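Local coordinates for protein TIR domain-containing adapter molecule 1 (PDB 4BSX) that serves as the TRIF (TICAM-1) adaptor of Toll-like receptor signalling in innate immunity, probably leading to interferon-beta induction, here as its helical N-terminal domain, at residues P9-A14 and H47-L52. The protein carries 2 engineered substitutions. Numbering follows the deposited sequence.
Sequences PSLPSA and HAMVLL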
ATOM      1  N   PRO A   9       4.721   9.152   6.521  1.00 33.55           N
ATOM      2  CA  PRO A   9       4.320   8.109   5.557  1.00 23.53           C
ATOM      3  C   PRO A   9       2.925   7.584   5.851  1.00 19.50           C
ATOM      4  O   PRO A   9       2.612   7.201   6.981  1.00 21.09           O
ATOM      5  CB  PRO A   9       5.363   7.001   5.758  1.00 24.81           C
ATOM      6  CG  PRO A   9       6.389   7.581   6.678  1.00 32.67           C
ATOM      7  CD  PRO A   9       5.725   8.638   7.463  1.00 38.13           C
ATOM      8  N   SER A  10       2.069   7.587   4.846  1.00 20.09           N
ATOM      9  CA  SER A  10       0.660   7.335   5.106  1.00 19.71           C
ATOM     10  C   SER A  10      -0.053   7.001   3.833  1.00 16.58           C
ATOM     11  O   SER A  10       0.496   7.185   2.721  1.00 15.82           O
ATOM     12  CB  SER A  10      -0.001   8.562   5.770  1.00 21.16           C
ATOM     13  OG  SER A  10      -0.098   9.639   4.870  1.00 13.21           O
ATOM     14  N   LEU A  11      -1.274   6.495   3.987  1.00  8.96           N
ATOM     15  CA  LEU A  11      -2.063   6.143   2.830  1.00 12.53           C
ATOM     16  C   LEU A  11      -2.281   7.396   1.994  1.00 15.25           C
ATOM     17  O   LEU A  11      -1.953   7.388   0.829  1.00 19.86           O
ATOM     18  CB  LEU A  11      -3.387   5.501   3.232  1.00 14.55           C
ATOM     19  CG  LEU A  11      -3.540   4.042   2.854  1.00 16.83           C
ATOM     20  CD1 LEU A  11      -4.953   3.602   3.137  1.00  9.73           C
ATOM     21  CD2 LEU A  11      -3.144   3.746   1.376  1.00 17.77           C
ATOM     22  N   PRO A  12      -2.812   8.484   2.596  1.00 22.56           N
ATOM     23  CA  PRO A  12      -3.036   9.705   1.792  1.00 15.11           C
ATOM     24  C   PRO A  12      -1.755  10.261   1.157  1.00 13.67           C
ATOM     25  O   PRO A  12      -1.795  10.785   0.049  1.00 12.44           O
ATOM     26  CB  PRO A  12      -3.601  10.728   2.816  1.00 13.00           C
ATOM     27  CG  PRO A  12      -4.098   9.926   3.972  1.00 17.02           C
ATOM     28  CD  PRO A  12      -3.265   8.645   4.002  1.00 18.18           C
ATOM     29  N   SER A  13      -0.632  10.171   1.857  1.00 12.38           N
ATOM     30  CA  SER A  13       0.625  10.666   1.293  1.00 19.25           C
ATOM     31  C   SER A  13       1.115   9.806   0.127  1.00 19.22           C
ATOM     32  O   SER A  13       1.690  10.329  -0.789  1.00 11.21           O
ATOM     33  CB  SER A  13       1.738  10.771   2.329  1.00 15.23           C
ATOM     34  OG  SER A  13       1.545  11.908   3.142  1.00 18.20           O
ATOM     35  N   ALA A  14       0.895   8.495   0.194  1.00 22.08           N
ATOM     36  CA  ALA A  14       1.224   7.616  -0.910  1.00 15.32           C
ATOM     37  C   ALA A  14       0.366   7.992  -2.112  1.00 17.95           C
ATOM     38  O   ALA A  14       0.854   8.028  -3.234  1.00 19.44           O
ATOM     39  CB  ALA A  14       1.004   6.152  -0.538  1.00 12.47           C
ATOM     40  N   HIS A  47      -1.512  -1.256  -7.585  1.00 13.35           N
ATOM     41  CA  HIS A  47      -2.069  -1.223  -8.946  1.00 18.00           C
ATOM     42  C   HIS A  47      -3.433  -0.525  -8.903  1.00 12.04           C
ATOM     43  O   HIS A  47      -3.766   0.329  -9.742  1.00  8.68           O
ATOM     44  CB  HIS A  47      -2.172  -2.664  -9.476  1.00 12.58           C
ATOM     45  CG  HIS A  47      -2.932  -2.801 -10.752  1.00 15.94           C
ATOM     46  ND1 HIS A  47      -2.446  -2.355 -11.965  1.00 12.09           N
ATOM     47  CD2 HIS A  47      -4.141  -3.356 -11.006  1.00 20.17           C
ATOM     48  CE1 HIS A  47      -3.350  -2.578 -12.901  1.00 15.33           C
ATOM     49  NE2 HIS A  47      -4.380  -3.196 -12.350  1.00 18.65           N
ATOM     50  N   ALA A  48      -4.212  -0.870  -7.889  1.00 12.39           N
ATOM     51  CA  ALA A  48      -5.582  -0.337  -7.756  1.00 16.02           C
ATOM     52  C   ALA A  48      -5.579   1.161  -7.442  1.00  9.68           C
ATOM     53  O   ALA A  48      -6.404   1.930  -7.965  1.00 12.22           O
ATOM     54  CB  ALA A  48      -6.368  -1.119  -6.662  1.00 15.58           C
HETATM   55  N   MSE A  49      -4.668   1.570  -6.556  1.00 10.68           N
HETATM   56  CA  MSE A  49      -4.511   2.993  -6.165  1.00 12.28           C
HETATM   57  C   MSE A  49      -4.057   3.808  -7.369  1.00 10.37           C
HETATM   58  O   MSE A  49      -4.508   4.956  -7.584  1.00  8.56           O
HETATM   59  CB  MSE A  49      -3.515   3.122  -5.020  1.00  5.31           C
HETATM   60  CG  MSE A  49      -4.042   2.548  -3.681  1.00 12.25           C
HETATM   61 SE   MSE A  49      -2.611   2.292  -2.329  1.00 19.00          SE
HETATM   62  CE  MSE A  49      -1.844   4.044  -2.139  1.00 11.03           C
ATOM     63  N   VAL A  50      -3.170   3.214  -8.168  1.00 10.40           N
ATOM     64  CA  VAL A  50      -2.716   3.834  -9.444  1.00  8.59           C
ATOM     65  C   VAL A  50      -3.892   4.094 -10.356  1.00  5.17           C
ATOM     66  O   VAL A  50      -4.041   5.169 -10.859  1.00 10.17           O
ATOM     67  CB  VAL A  50      -1.665   2.963 -10.155  1.00  4.93           C
ATOM     68  CG1 VAL A  50      -1.537   3.362 -11.652  1.00  9.32           C
ATOM     69  CG2 VAL A  50      -0.353   3.129  -9.440  1.00  6.00           C
ATOM     70  N   LEU A  51      -4.753   3.098 -10.526  1.00  6.07           N
ATOM     71  CA  LEU A  51      -5.966   3.245 -11.325  1.00  7.53           C
ATOM     72  C   LEU A  51      -6.898   4.350 -10.785  1.00 11.66           C
ATOM     73  O   LEU A  51      -7.504   5.128 -11.537  1.00 12.37           O
ATOM     74  CB  LEU A  51      -6.708   1.910 -11.326  1.00  8.00           C
ATOM     75  CG  LEU A  51      -5.993   0.812 -12.074  1.00 24.58           C
ATOM     76  CD1 LEU A  51      -6.648  -0.550 -11.817  1.00 25.88           C
ATOM     77  CD2 LEU A  51      -6.004   1.146 -13.545  1.00 14.52           C
ATOM     78  N   LEU A  52      -7.038   4.397  -9.466  1.00 17.53           N
ATOM     79  CA  LEU A  52      -7.851   5.424  -8.824  1.00  9.15           C
ATOM     80  C   LEU A  52      -7.298   6.815  -9.085  1.00  8.94           C
ATOM     81  O   LEU A  52      -8.065   7.738  -9.354  1.00 12.39           O
ATOM     82  CB  LEU A  52      -7.915   5.186  -7.308  1.00  7.00           C
ATOM     83  CG  LEU A  52      -8.737   3.993  -6.826  1.00  9.09           C
ATOM     84  CD1 LEU A  52      -8.625   3.860  -5.330  1.00  9.80           C
ATOM     85  CD2 LEU A  52     -10.178   4.164  -7.277  1.00 12.51           C
TER
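M49, modelled as selenomethionine, reaches from helix 43-53 to L11 and A14 in the first turn of helix 11-19, a buried helix-helix contact inside the all-helical N-terminal domain of TRIF, which resembles IFIT proteins. Its methyl does most of the touching: CE of M49 lies 3.8 Å from CD2 of L11 and 3.9 Å from CB of A14, and so bridges two side chains three residues apart on one helical turn. The selenium follows close behind, with SE of M49 4.0 Å from CD2 of L11. The M49 chain leaves its helix pointing at the other segment, runs extended through chi2 and then bends at chi3 (57°). L11 meets it at an oblique slant through one branch of its fork. Around the same side chain, F15 and L18 of helix 11-19 and L102 of helix 96-108 also touch M49, while W80 packs on L11; A14 rests on Y103 and L106. Further out, S10, at the N-cap of helix 11-19, holds the start of the turn carrying L11 and A14 with two bonds. S10 O accepts from A14 N at 2.9 Å, and S13 N donates to S10 OG at 3.1 Å with an N-H...O angle of 155°, the capping bond.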